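PDB 2AUS: pseudouridine synthase from Pyrococcus abyssi, which probably isomerises uridine to pseudouridine in RNA, working with Nop10 as the Cbf5 subunit of the archaeal box H/ACA small ribonucleoprotein. Local coordinates for residues I44-I49 and P90-A96; E109-H115 and R166-V172; F132-Q138 and R151-Y157; L250-K256 and P272-N278. All blocks are in the same frame, centred on the assembly; numbering follows the deposited sequence.

Interaction 1 (I44-I49 and P90-A96)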
# COMPACT_ATOMS: atom_id res chain seq x y z
N ILE A 44 -21.07 12.90 16.45
CA ILE A 44 -20.25 12.71 15.26
C ILE A 44 -20.28 13.96 14.39
O ILE A 44 -19.26 14.36 13.83
CB ILE A 44 -20.74 11.47 14.47
CG1 ILE A 44 -20.43 10.21 15.28
CG2 ILE A 44 -20.08 11.42 13.10
CD1 ILE A 44 -20.83 8.91 14.59
N GLN A 45 -21.45 14.58 14.29
CA GLN A 45 -21.62 15.79 13.49
C GLN A 45 -20.72 16.91 14.00
O GLN A 45 -20.30 17.78 13.22
CB GLN A 45 -23.07 16.28 13.56
CG GLN A 45 -24.04 15.54 12.66
CD GLN A 45 -23.97 16.04 11.22
OE1 GLN A 45 -24.18 17.23 10.95
NE2 GLN A 45 -23.69 15.13 10.29
N TYR A 46 -20.44 16.89 15.29
CA TYR A 46 -19.60 17.91 15.92
C TYR A 46 -18.42 17.27 16.62
O TYR A 46 -18.02 17.72 17.69
CB TYR A 46 -20.43 18.72 16.92
CG TYR A 46 -21.56 19.48 16.26
CD1 TYR A 46 -21.34 20.75 15.72
CD2 TYR A 46 -22.81 18.90 16.08
CE1 TYR A 46 -22.34 21.40 15.01
CE2 TYR A 46 -23.81 19.54 15.37
CZ TYR A 46 -23.56 20.79 14.83
OH TYR A 46 -24.53 21.41 14.08
N GLY A 47 -17.86 16.23 16.02
CA GLY A 47 -16.74 15.55 16.64
C GLY A 47 -15.41 15.72 15.93
O GLY A 47 -15.35 16.15 14.77
N VAL A 48 -14.33 15.40 16.65
CA VAL A 48 -12.97 15.46 16.12
C VAL A 48 -12.30 14.15 16.50
O VAL A 48 -12.44 13.69 17.64
CB VAL A 48 -12.16 16.62 16.75
CG1 VAL A 48 -12.64 17.95 16.20
CG2 VAL A 48 -12.31 16.60 18.27
N ILE A 49 -11.59 13.55 15.56
CA ILE A 49 -10.91 12.29 15.82
C ILE A 49 -9.43 12.50 16.08
O ILE A 49 -8.77 13.23 15.34
CB ILE A 49 -11.04 11.32 14.61
CG1 ILE A 49 -12.51 11.07 14.30
CG2 ILE A 49 -10.32 10.01 14.91
CD1 ILE A 49 -12.72 10.15 13.10
N PRO A 90 -5.23 15.19 13.99
CA PRO A 90 -6.61 15.55 14.35
C PRO A 90 -7.45 15.70 13.09
O PRO A 90 -7.09 16.41 12.16
CB PRO A 90 -6.44 16.88 15.08
CG PRO A 90 -5.07 16.78 15.66
CD PRO A 90 -4.28 16.18 14.52
N VAL A 91 -8.58 15.00 13.06
CA VAL A 91 -9.47 15.08 11.92
C VAL A 91 -10.85 15.51 12.41
O VAL A 91 -11.53 14.76 13.12
CB VAL A 91 -9.59 13.71 11.19
CG1 VAL A 91 -10.47 13.84 9.96
CG2 VAL A 91 -8.21 13.22 10.78
N ALA A 92 -11.25 16.73 12.05
CA ALA A 92 -12.55 17.25 12.45
C ALA A 92 -13.60 16.72 11.48
O ALA A 92 -13.35 16.61 10.28
CB ALA A 92 -12.53 18.79 12.44
N LEU A 93 -14.78 16.39 12.00
CA LEU A 93 -15.85 15.82 11.18
C LEU A 93 -17.07 16.70 10.92
O LEU A 93 -17.48 17.50 11.77
CB LEU A 93 -16.35 14.52 11.83
CG LEU A 93 -15.30 13.59 12.44
CD1 LEU A 93 -16.01 12.46 13.17
CD2 LEU A 93 -14.38 13.03 11.35
N GLU A 94 -17.65 16.51 9.75
CA GLU A 94 -18.86 17.20 9.33
C GLU A 94 -18.93 18.68 9.72
O GLU A 94 -18.13 19.49 9.27
CB GLU A 94 -20.07 16.45 9.90
CG GLU A 94 -20.07 14.96 9.57
CD GLU A 94 -20.62 14.65 8.18
OE1 GLU A 94 -20.28 15.38 7.22
OE2 GLU A 94 -21.39 13.67 8.03
N ARG A 95 -19.89 19.00 10.58
CA ARG A 95 -20.11 20.37 11.04
C ARG A 95 -18.95 21.00 11.81
O ARG A 95 -18.84 22.22 11.90
CB ARG A 95 -21.37 20.42 11.90
CG ARG A 95 -22.65 20.12 11.13
CD ARG A 95 -23.23 21.38 10.54
NE ARG A 95 -23.40 22.40 11.58
CZ ARG A 95 -23.88 23.62 11.36
NH1 ARG A 95 -24.24 23.99 10.13
NH2 ARG A 95 -23.98 24.48 12.37
N ALA A 96 -18.08 20.16 12.37
CA ALA A 96 -16.93 20.64 13.12
C ALA A 96 -15.67 20.77 12.27
O ALA A 96 -14.63 21.25 12.74
CB ALA A 96 -16.66 19.71 14.29
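Strands 47-53 and 88-93 pair antiparallel within a mixed sheet of the pseudouridine synthase catalytic fold, and segments 44-49 and 90-96 hold the end of that pairing where helix 40-45 turns into its strand. The backbone polar groups are well satisfied here. Ile49 N gives its hydrogen to Val91 O (2.7 Å) and Val91 N returns one to Ile49 O (2.9 Å), which makes Ile49 and Val91 a hydrogen-bonded pair; two residues along, Leu93 N donates to Gly47 O at 2.8 Å. Between them Val48 and Ala92 form a non-hydrogen-bonded pair, so their peptide groups turn outward, Val48 to Gln241 and Ala92 to Gly76 on the flanking strands. Past Leu93 the chain leaves the strand, and Ala96 N donates to Leu93 O at 2.8 Å and only weakly to Gln45 O at 3.4 Å. The carboxylate of Glu94 takes hydrogens from the backbone of Glu73 and Lys74, while Arg95 NH2 donates to Phe324 O. Apolar side chains close one face, where Ile49 CD1 meets Leu93 CD2 at 3.8 Å and helix 59-69 packs Ile66 over Ile49, Val91 and Leu93. At the far end Arg95 lies along Tyr46: its CB sits 3.9 Å from the ring centroid in a CH-pi contact, and Arg95 NE makes a weak hydrogen bond of 2.9 Å to Tyr46 OH.

Interaction 2 (E109-H115 and R166-V172)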
# COMPACT_ATOMS: atom_id res chain seq x y z
N GLU A 109 4.71 18.27 19.13
CA GLU A 109 5.79 17.44 19.62
C GLU A 109 5.97 16.29 18.65
O GLU A 109 5.00 15.73 18.13
CB GLU A 109 5.47 16.89 21.01
CG GLU A 109 6.64 16.14 21.64
CD GLU A 109 6.26 15.42 22.92
OE1 GLU A 109 5.44 14.47 22.85
OE2 GLU A 109 6.78 15.80 23.99
N TYR A 110 7.23 15.94 18.41
CA TYR A 110 7.54 14.86 17.50
C TYR A 110 8.61 13.97 18.10
O TYR A 110 9.30 14.35 19.05
CB TYR A 110 8.11 15.41 16.19
CG TYR A 110 7.18 16.27 15.38
CD1 TYR A 110 6.41 15.73 14.35
CD2 TYR A 110 7.09 17.65 15.60
CE1 TYR A 110 5.59 16.52 13.56
CE2 TYR A 110 6.27 18.45 14.82
CZ TYR A 110 5.53 17.89 13.79
OH TYR A 110 4.71 18.67 13.00
N VAL A 111 8.72 12.77 17.56
CA VAL A 111 9.76 11.85 17.95
C VAL A 111 10.41 11.61 16.60
O VAL A 111 9.74 11.26 15.63
CB VAL A 111 9.22 10.54 18.54
CG1 VAL A 111 10.35 9.52 18.65
CG2 VAL A 111 8.66 10.81 19.92
N ALA A 112 11.72 11.82 16.53
CA ALA A 112 12.40 11.67 15.26
C ALA A 112 13.69 10.90 15.33
O ALA A 112 14.41 10.92 16.33
CB ALA A 112 12.67 13.05 14.66
N LEU A 113 13.98 10.21 14.24
CA LEU A 113 15.19 9.43 14.12
C LEU A 113 16.11 10.17 13.13
O LEU A 113 15.80 10.28 11.95
CB LEU A 113 14.88 8.03 13.59
CG LEU A 113 16.11 7.18 13.29
CD1 LEU A 113 17.00 7.11 14.52
CD2 LEU A 113 15.68 5.78 12.86
N MET A 114 17.23 10.66 13.64
CA MET A 114 18.18 11.38 12.81
C MET A 114 19.37 10.50 12.50
O MET A 114 19.93 9.85 13.39
CB MET A 114 18.64 12.65 13.55
CG MET A 114 19.88 13.32 12.94
SD MET A 114 20.30 14.86 13.77
CE MET A 114 21.10 14.25 15.28
N HIS A 115 19.77 10.47 11.24
CA HIS A 115 20.91 9.67 10.83
C HIS A 115 22.06 10.59 10.43
O HIS A 115 21.95 11.33 9.45
CB HIS A 115 20.55 8.76 9.66
CG HIS A 115 21.66 7.85 9.26
ND1 HIS A 115 22.15 6.86 10.08
CD2 HIS A 115 22.42 7.82 8.13
CE1 HIS A 115 23.17 6.26 9.49
NE2 HIS A 115 23.35 6.82 8.31
N ARG A 166 25.63 6.56 14.59
CA ARG A 166 25.16 7.64 13.74
C ARG A 166 23.66 7.88 13.86
O ARG A 166 23.13 8.81 13.26
CB ARG A 166 25.51 7.35 12.29
CG ARG A 166 27.00 7.23 12.05
CD ARG A 166 27.33 7.35 10.59
NE ARG A 166 28.77 7.33 10.39
CZ ARG A 166 29.34 7.44 9.20
NH1 ARG A 166 28.59 7.59 8.11
NH2 ARG A 166 30.66 7.41 9.09
N ASP A 167 22.98 7.03 14.62
CA ASP A 167 21.54 7.16 14.79
C ASP A 167 21.17 7.84 16.09
O ASP A 167 21.60 7.44 17.18
CB ASP A 167 20.88 5.79 14.70
CG ASP A 167 20.99 5.18 13.31
OD1 ASP A 167 20.46 5.78 12.35
OD2 ASP A 167 21.61 4.10 13.18
N VAL A 168 20.37 8.89 15.97
CA VAL A 168 19.94 9.65 17.14
C VAL A 168 18.43 9.70 17.18
O VAL A 168 17.79 10.24 16.28
CB VAL A 168 20.50 11.10 17.09
CG1 VAL A 168 20.09 11.86 18.35
CG2 VAL A 168 22.02 11.06 16.96
N LEU A 169 17.86 9.12 18.23
CA LEU A 169 16.42 9.11 18.43
C LEU A 169 16.12 10.20 19.45
O LEU A 169 16.59 10.14 20.59
CB LEU A 169 15.98 7.74 18.95
CG LEU A 169 14.50 7.58 19.33
CD1 LEU A 169 13.63 7.65 18.08
CD2 LEU A 169 14.29 6.24 20.04
N PHE A 170 15.34 11.20 19.06
CA PHE A 170 15.03 12.27 20.00
C PHE A 170 13.61 12.77 19.93
O PHE A 170 12.92 12.60 18.93
CB PHE A 170 16.01 13.43 19.81
CG PHE A 170 15.82 14.18 18.52
CD1 PHE A 170 15.10 15.37 18.48
CD2 PHE A 170 16.41 13.72 17.34
CE1 PHE A 170 14.97 16.10 17.30
CE2 PHE A 170 16.28 14.44 16.15
CZ PHE A 170 15.56 15.63 16.13
N ARG A 171 13.17 13.38 21.03
CA ARG A 171 11.83 13.94 21.13
C ARG A 171 12.01 15.45 21.10
O ARG A 171 12.92 15.98 21.73
CB ARG A 171 11.17 13.50 22.43
CG ARG A 171 9.92 14.27 22.80
CD ARG A 171 9.28 13.69 24.06
NE ARG A 171 8.55 12.47 23.76
CZ ARG A 171 8.66 11.33 24.43
NH1 ARG A 171 9.49 11.24 25.46
NH2 ARG A 171 7.92 10.28 24.08
N VAL A 172 11.15 16.14 20.37
CA VAL A 172 11.26 17.58 20.26
C VAL A 172 9.91 18.28 20.31
O VAL A 172 8.96 17.87 19.65
CB VAL A 172 11.99 17.97 18.94
CG1 VAL A 172 11.26 17.38 17.75
CG2 VAL A 172 12.07 19.48 18.82
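Glu109 opens the pairing with its CA 3.2 Å from Val172 O, while its carboxylate, bonded chiefly to Tyr157, makes a long salt bridge from OE2 to Arg171 NE at 3.8 Å; the stronger salt bridge of Arg171 is from NH1 to Glu159. Tyr110 and Val172 form the first hydrogen-bonded pair, N to O at 2.9 Å in both directions. Val111 follows on the opposite face, its CG1 3.8 Å from Leu169 CD1, and this face meets Nop10. Ala112 exchanges hydrogen bonds with Phe170 (Ala112 N to Phe170 O 2.8 Å, Phe170 N to Ala112 O 2.9 Å), and its small CB lies over the Phe170 ring. Leu113 returns to the Nop10 side. Met114 N bonds Val168 O at 2.7 Å, and the Met114 side chain packs on Val168 and Phe170 beneath helices 122-131 and 180-191. At His115, ND1 donates to Asp167 OD1 at 3.0 Å; the other carboxylate oxygen, Asp167 OD2, forms a salt bridge with a basic side chain of the Nop10 chain. The strands run at 160° to each other, and such an antiparallel sheet, with helices on one face and here Nop10 on the other, belongs to the catalytic domain of TruB-family pseudouridine synthases.

Interaction 3 (F132-Q138 and R151-Y157)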
# COMPACT_ATOMS: atom_id res chain seq x y z
N PHE A 132 20.27 23.83 20.22
CA PHE A 132 19.23 24.09 19.24
C PHE A 132 17.88 24.38 19.89
O PHE A 132 16.91 24.70 19.20
CB PHE A 132 19.09 22.94 18.24
CG PHE A 132 19.95 23.11 17.03
CD1 PHE A 132 21.29 22.74 17.05
CD2 PHE A 132 19.44 23.70 15.88
CE1 PHE A 132 22.11 22.96 15.95
CE2 PHE A 132 20.24 23.92 14.77
CZ PHE A 132 21.58 23.55 14.80
N GLU A 133 17.83 24.25 21.21
CA GLU A 133 16.60 24.53 21.93
C GLU A 133 16.47 26.05 21.97
O GLU A 133 17.41 26.75 22.35
CB GLU A 133 16.68 23.97 23.35
CG GLU A 133 16.62 22.45 23.40
CD GLU A 133 16.97 21.90 24.76
OE1 GLU A 133 18.13 22.07 25.18
OE2 GLU A 133 16.09 21.30 25.41
N GLY A 134 15.31 26.55 21.56
CA GLY A 134 15.09 27.98 21.53
C GLY A 134 14.84 28.42 20.10
O GLY A 134 14.42 27.61 19.27
N GLU A 135 15.10 29.69 19.81
CA GLU A 135 14.89 30.21 18.47
C GLU A 135 15.79 29.56 17.43
O GLU A 135 16.97 29.33 17.66
CB GLU A 135 15.14 31.72 18.44
CG GLU A 135 14.18 32.56 19.28
CD GLU A 135 12.73 32.39 18.86
OE1 GLU A 135 12.46 32.39 17.64
OE2 GLU A 135 11.87 32.27 19.76
N ILE A 136 15.20 29.26 16.28
CA ILE A 136 15.94 28.68 15.16
C ILE A 136 15.35 29.32 13.91
O ILE A 136 14.22 29.80 13.93
CB ILE A 136 15.77 27.14 15.08
CG1 ILE A 136 14.30 26.76 14.94
CG2 ILE A 136 16.38 26.48 16.31
CD1 ILE A 136 13.89 26.40 13.54
N ILE A 137 16.12 29.37 12.84
CA ILE A 137 15.63 29.95 11.61
C ILE A 137 15.70 28.91 10.51
O ILE A 137 16.72 28.25 10.34
CB ILE A 137 16.45 31.20 11.21
CG1 ILE A 137 16.28 32.28 12.28
CG2 ILE A 137 15.99 31.72 9.85
CD1 ILE A 137 17.09 33.54 12.05
N GLN A 138 14.61 28.75 9.78
CA GLN A 138 14.54 27.74 8.72
C GLN A 138 14.08 28.31 7.39
O GLN A 138 13.29 29.25 7.34
CB GLN A 138 13.60 26.63 9.18
CG GLN A 138 12.42 27.14 9.98
CD GLN A 138 11.46 26.03 10.40
OE1 GLN A 138 11.88 25.00 10.91
NE2 GLN A 138 10.17 26.26 10.19
N ARG A 151 10.13 31.78 9.06
CA ARG A 151 11.59 31.92 9.04
C ARG A 151 12.17 31.63 10.41
O ARG A 151 13.05 30.79 10.55
CB ARG A 151 11.97 33.33 8.59
CG ARG A 151 11.87 33.57 7.09
CD ARG A 151 13.25 33.66 6.45
NE ARG A 151 13.99 32.40 6.52
CZ ARG A 151 15.27 32.26 6.16
NH1 ARG A 151 15.96 33.30 5.71
NH2 ARG A 151 15.86 31.08 6.26
N THR A 152 11.68 32.33 11.43
CA THR A 152 12.17 32.13 12.79
C THR A 152 11.12 31.41 13.63
O THR A 152 10.01 31.89 13.79
CB THR A 152 12.52 33.48 13.47
OG1 THR A 152 12.76 33.26 14.87
CG2 THR A 152 11.40 34.48 13.31
N ARG A 153 11.48 30.24 14.15
CA ARG A 153 10.56 29.45 14.96
C ARG A 153 11.21 29.01 16.25
O ARG A 153 12.44 28.99 16.36
CB ARG A 153 10.07 28.23 14.17
CG ARG A 153 8.94 28.53 13.20
CD ARG A 153 7.66 28.86 13.96
NE ARG A 153 6.55 29.20 13.07
CZ ARG A 153 6.43 30.36 12.44
NH1 ARG A 153 7.35 31.31 12.60
NH2 ARG A 153 5.40 30.56 11.62
N LYS A 154 10.40 28.64 17.23
CA LYS A 154 10.95 28.24 18.52
C LYS A 154 10.86 26.75 18.83
O LYS A 154 9.82 26.11 18.65
CB LYS A 154 10.27 29.04 19.63
CG LYS A 154 10.82 28.77 21.01
CD LYS A 154 10.32 29.80 22.02
CE LYS A 154 10.88 29.53 23.41
NZ LYS A 154 12.38 29.50 23.41
N VAL A 155 11.98 26.21 19.30
CA VAL A 155 12.08 24.82 19.70
C VAL A 155 12.04 24.86 21.23
O VAL A 155 12.95 25.35 21.87
CB VAL A 155 13.41 24.21 19.24
CG1 VAL A 155 13.56 22.79 19.76
CG2 VAL A 155 13.48 24.22 17.72
N TYR A 156 10.96 24.35 21.80
CA TYR A 156 10.79 24.37 23.25
C TYR A 156 11.69 23.39 23.98
O TYR A 156 12.11 23.66 25.11
CB TYR A 156 9.33 24.09 23.59
CG TYR A 156 8.39 25.09 22.96
CD1 TYR A 156 8.43 26.44 23.33
CD2 TYR A 156 7.46 24.70 21.99
CE1 TYR A 156 7.58 27.37 22.75
CE2 TYR A 156 6.60 25.62 21.41
CZ TYR A 156 6.67 26.95 21.79
OH TYR A 156 5.83 27.88 21.20
N TYR A 157 11.98 22.26 23.36
CA TYR A 157 12.82 21.25 23.98
C TYR A 157 13.24 20.15 23.02
O TYR A 157 12.51 19.81 22.09
CB TYR A 157 12.12 20.64 25.20
CG TYR A 157 10.79 19.97 24.90
CD1 TYR A 157 10.72 18.69 24.34
CD2 TYR A 157 9.59 20.62 25.18
CE1 TYR A 157 9.49 18.08 24.08
CE2 TYR A 157 8.36 20.03 24.92
CZ TYR A 157 8.32 18.76 24.37
OH TYR A 157 7.08 18.17 24.13
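The p rotamer of Ile136 at chi1 brings CG1 to 3.9 Å from Val155 CG2, while chi2, between wells at 102°, sets only where CD1 goes; Val155, t at chi1, points to the same face and packs on Val172 of the next strand. On the other face Glu135 curls back through two m angles until OE1 lies 2.9 Å from Thr152 OG1 and OE2 3.6 Å from Lys154 CB. Gly134 adopts phi/psi of 118/-156, where a CB would strike the preceding carbonyl, yet its N still reaches Val155 O at 2.7 Å. Strand 134-137 is an outermost strand of the six-stranded antiparallel sheet in the TruB-type catalytic domain, and strand 152-164 joins it to the interior. Ile136 and Arg153 exchange hydrogen bonds, N to O at 2.8 Å each way. Arg153, m at both chi1 and chi2, folds back so that NH1 donates to its neighbour Thr152 O at 3.0 Å, while NE bonds Ala176. Arg151 bends until NE and NH2 each make a weak hydrogen bond to Gln138 O, both at 3.3 Å, and Ile137 CG2 sits over one guanidinium face, 3.6 Å from Arg151 NH2. Tyr156 and Tyr157 form a classic beta bulge opposite Gly173, and Tyr157 OH continues to Glu109.

Interaction 4 (L250-K256 and P272-N278)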
# COMPACT_ATOMS: atom_id res chain seq x y z
N LEU A 250 -7.15 27.30 23.61
CA LEU A 250 -7.45 28.67 23.21
C LEU A 250 -8.10 29.49 24.31
O LEU A 250 -8.77 28.95 25.19
CB LEU A 250 -8.40 28.70 22.01
CG LEU A 250 -7.99 28.12 20.66
CD1 LEU A 250 -9.08 28.44 19.66
CD2 LEU A 250 -6.66 28.70 20.22
N PRO A 251 -7.90 30.82 24.28
CA PRO A 251 -8.50 31.72 25.26
C PRO A 251 -10.00 31.65 24.98
O PRO A 251 -10.42 31.62 23.82
CB PRO A 251 -7.93 33.09 24.87
CG PRO A 251 -6.66 32.75 24.15
CD PRO A 251 -7.05 31.56 23.33
N LYS A 252 -10.83 31.63 26.02
CA LYS A 252 -12.26 31.53 25.79
C LYS A 252 -13.08 32.67 26.34
O LYS A 252 -12.66 33.37 27.26
CB LYS A 252 -12.78 30.22 26.38
CG LYS A 252 -12.14 29.00 25.77
CD LYS A 252 -12.50 27.74 26.53
CE LYS A 252 -11.79 26.54 25.94
NZ LYS A 252 -12.11 25.29 26.68
N ILE A 253 -14.27 32.85 25.76
CA ILE A 253 -15.23 33.86 26.20
C ILE A 253 -16.56 33.12 26.30
O ILE A 253 -17.05 32.57 25.32
CB ILE A 253 -15.36 35.01 25.18
CG1 ILE A 253 -14.01 35.72 25.02
CG2 ILE A 253 -16.44 36.02 25.65
CD1 ILE A 253 -13.99 36.79 23.95
N TRP A 254 -17.12 33.10 27.50
CA TRP A 254 -18.39 32.42 27.76
C TRP A 254 -19.54 33.42 27.66
O TRP A 254 -19.52 34.48 28.28
CB TRP A 254 -18.33 31.77 29.14
CG TRP A 254 -17.44 30.57 29.20
CD1 TRP A 254 -17.81 29.26 29.02
CD2 TRP A 254 -16.03 30.55 29.51
NE1 TRP A 254 -16.73 28.44 29.21
CE2 TRP A 254 -15.62 29.19 29.50
CE3 TRP A 254 -15.07 31.54 29.78
CZ2 TRP A 254 -14.30 28.80 29.78
CZ3 TRP A 254 -13.75 31.16 30.06
CH2 TRP A 254 -13.38 29.79 30.05
N ILE A 255 -20.56 33.09 26.88
CA ILE A 255 -21.66 34.02 26.70
C ILE A 255 -23.03 33.55 27.14
O ILE A 255 -23.28 32.36 27.31
CB ILE A 255 -21.73 34.45 25.22
CG1 ILE A 255 -22.09 33.25 24.34
CG2 ILE A 255 -20.38 35.03 24.81
CD1 ILE A 255 -22.31 33.59 22.89
N LYS A 256 -23.91 34.53 27.34
CA LYS A 256 -25.29 34.27 27.76
C LYS A 256 -26.02 33.51 26.68
O LYS A 256 -25.65 33.58 25.51
CB LYS A 256 -26.02 35.59 28.02
CG LYS A 256 -25.31 36.53 28.96
CD LYS A 256 -26.07 37.83 29.14
CE LYS A 256 -25.28 38.80 30.01
NZ LYS A 256 -26.03 40.05 30.32
N PRO A 272 -22.07 43.10 26.03
CA PRO A 272 -23.22 42.77 26.89
C PRO A 272 -23.57 41.28 26.94
O PRO A 272 -24.27 40.84 27.85
CB PRO A 272 -24.36 43.59 26.26
CG PRO A 272 -23.65 44.76 25.67
CD PRO A 272 -22.44 44.11 25.03
N GLY A 273 -23.10 40.52 25.97
CA GLY A 273 -23.39 39.10 25.94
C GLY A 273 -22.38 38.24 26.69
O GLY A 273 -22.58 37.04 26.88
N ILE A 274 -21.29 38.86 27.14
CA ILE A 274 -20.23 38.15 27.86
C ILE A 274 -20.55 37.89 29.33
O ILE A 274 -20.93 38.80 30.06
CB ILE A 274 -18.91 38.93 27.76
CG1 ILE A 274 -18.55 39.13 26.29
CG2 ILE A 274 -17.82 38.20 28.52
CD1 ILE A 274 -17.34 40.01 26.08
N VAL A 275 -20.38 36.65 29.76
CA VAL A 275 -20.63 36.29 31.16
C VAL A 275 -19.30 36.24 31.91
O VAL A 275 -19.15 36.83 32.98
CB VAL A 275 -21.32 34.91 31.25
CG1 VAL A 275 -21.34 34.43 32.70
CG2 VAL A 275 -22.75 35.02 30.71
N LYS A 276 -18.33 35.54 31.33
CA LYS A 276 -17.01 35.41 31.92
C LYS A 276 -16.03 35.12 30.79
O LYS A 276 -16.43 34.69 29.70
CB LYS A 276 -17.01 34.27 32.94
CG LYS A 276 -17.48 32.96 32.37
CD LYS A 276 -17.83 31.96 33.46
CE LYS A 276 -18.27 30.64 32.85
NZ LYS A 276 -18.65 29.67 33.90
N LEU A 277 -14.74 35.36 31.04
CA LEU A 277 -13.71 35.13 30.04
C LEU A 277 -12.33 34.93 30.64
O LEU A 277 -12.09 35.24 31.80
CB LEU A 277 -13.66 36.29 29.03
CG LEU A 277 -13.90 37.77 29.37
CD1 LEU A 277 -13.48 38.11 30.78
CD2 LEU A 277 -13.14 38.62 28.35
N ASN A 278 -11.42 34.40 29.82
CA ASN A 278 -10.05 34.18 30.26
C ASN A 278 -9.31 35.51 30.32
O ASN A 278 -9.63 36.45 29.58
CB ASN A 278 -9.33 33.25 29.29
CG ASN A 278 -9.70 31.81 29.48
OD1 ASN A 278 -9.80 31.06 28.52
ND2 ASN A 278 -9.90 31.40 30.73
O HOH W 1 -9.27 28.33 28.50
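Trp254 is the residue most buried by this pairing of strands 252-255 and 274-278 in the PUA domain. Its indole lies beneath the extended side chain of Lys276, whose CE stands 4.0 Å from the centroid of the Trp254 five-membered ring in a CH-pi contact; Lys276 NZ, 5.0 Å from that centroid, adds a cation-pi interaction. Trp254 NE1 bonds Asp294. Val275 and Lys276 form a classic beta bulge opposite Trp254: Trp254 N donates to Lys276 O at 2.8 Å, whereas Trp254 O accepts from Val275 N at 2.8 Å and weakly from Lys276 N at 3.4 Å. Asn278 comes next in buried area. Asn278 N donates to Lys252 O at 3.0 Å, but the return bond runs to the side chain, from Lys252 N to Asn278 OD1 at 2.8 Å. A water donates to Asn278 OD1 as well, and Asn278 ND2 bonds Glu17. The backbone N of Lys256, the third, at the N-cap position of helix 257-264, donates to Gly273 O at 2.9 Å, and its CG meets Val275 CG2 at 3.4 Å. The side-chain carbonyl of Asn278, standing in for a main-chain one, thus extends the hydrogen bonding past the last regular pair, and the aliphatic and charged parts of Lys276 shelter one indole face.

In the fold
From the N terminus, interaction 1 is the first to close, bringing 90-96 back to 44-49 across 40 residues and pairing strands 47-53 and 88-93 of the mixed sheet. The chain then leads from strand 88-93 to strand 108-116, where interaction 2 opens a 50-residue loop that returns at 166-172. Nested in that loop, interaction 3 adds the edge strand 134-137 to the same six-stranded sheet; the two touch through Glu109 with Tyr157 and Val172 with Val155. Interaction 4 comes last, in series, closing 15 residues within the PUA domain. Its centre lies about 41 Å from that of interaction 2, on the opposite side of the chain's centre. No contacts cross.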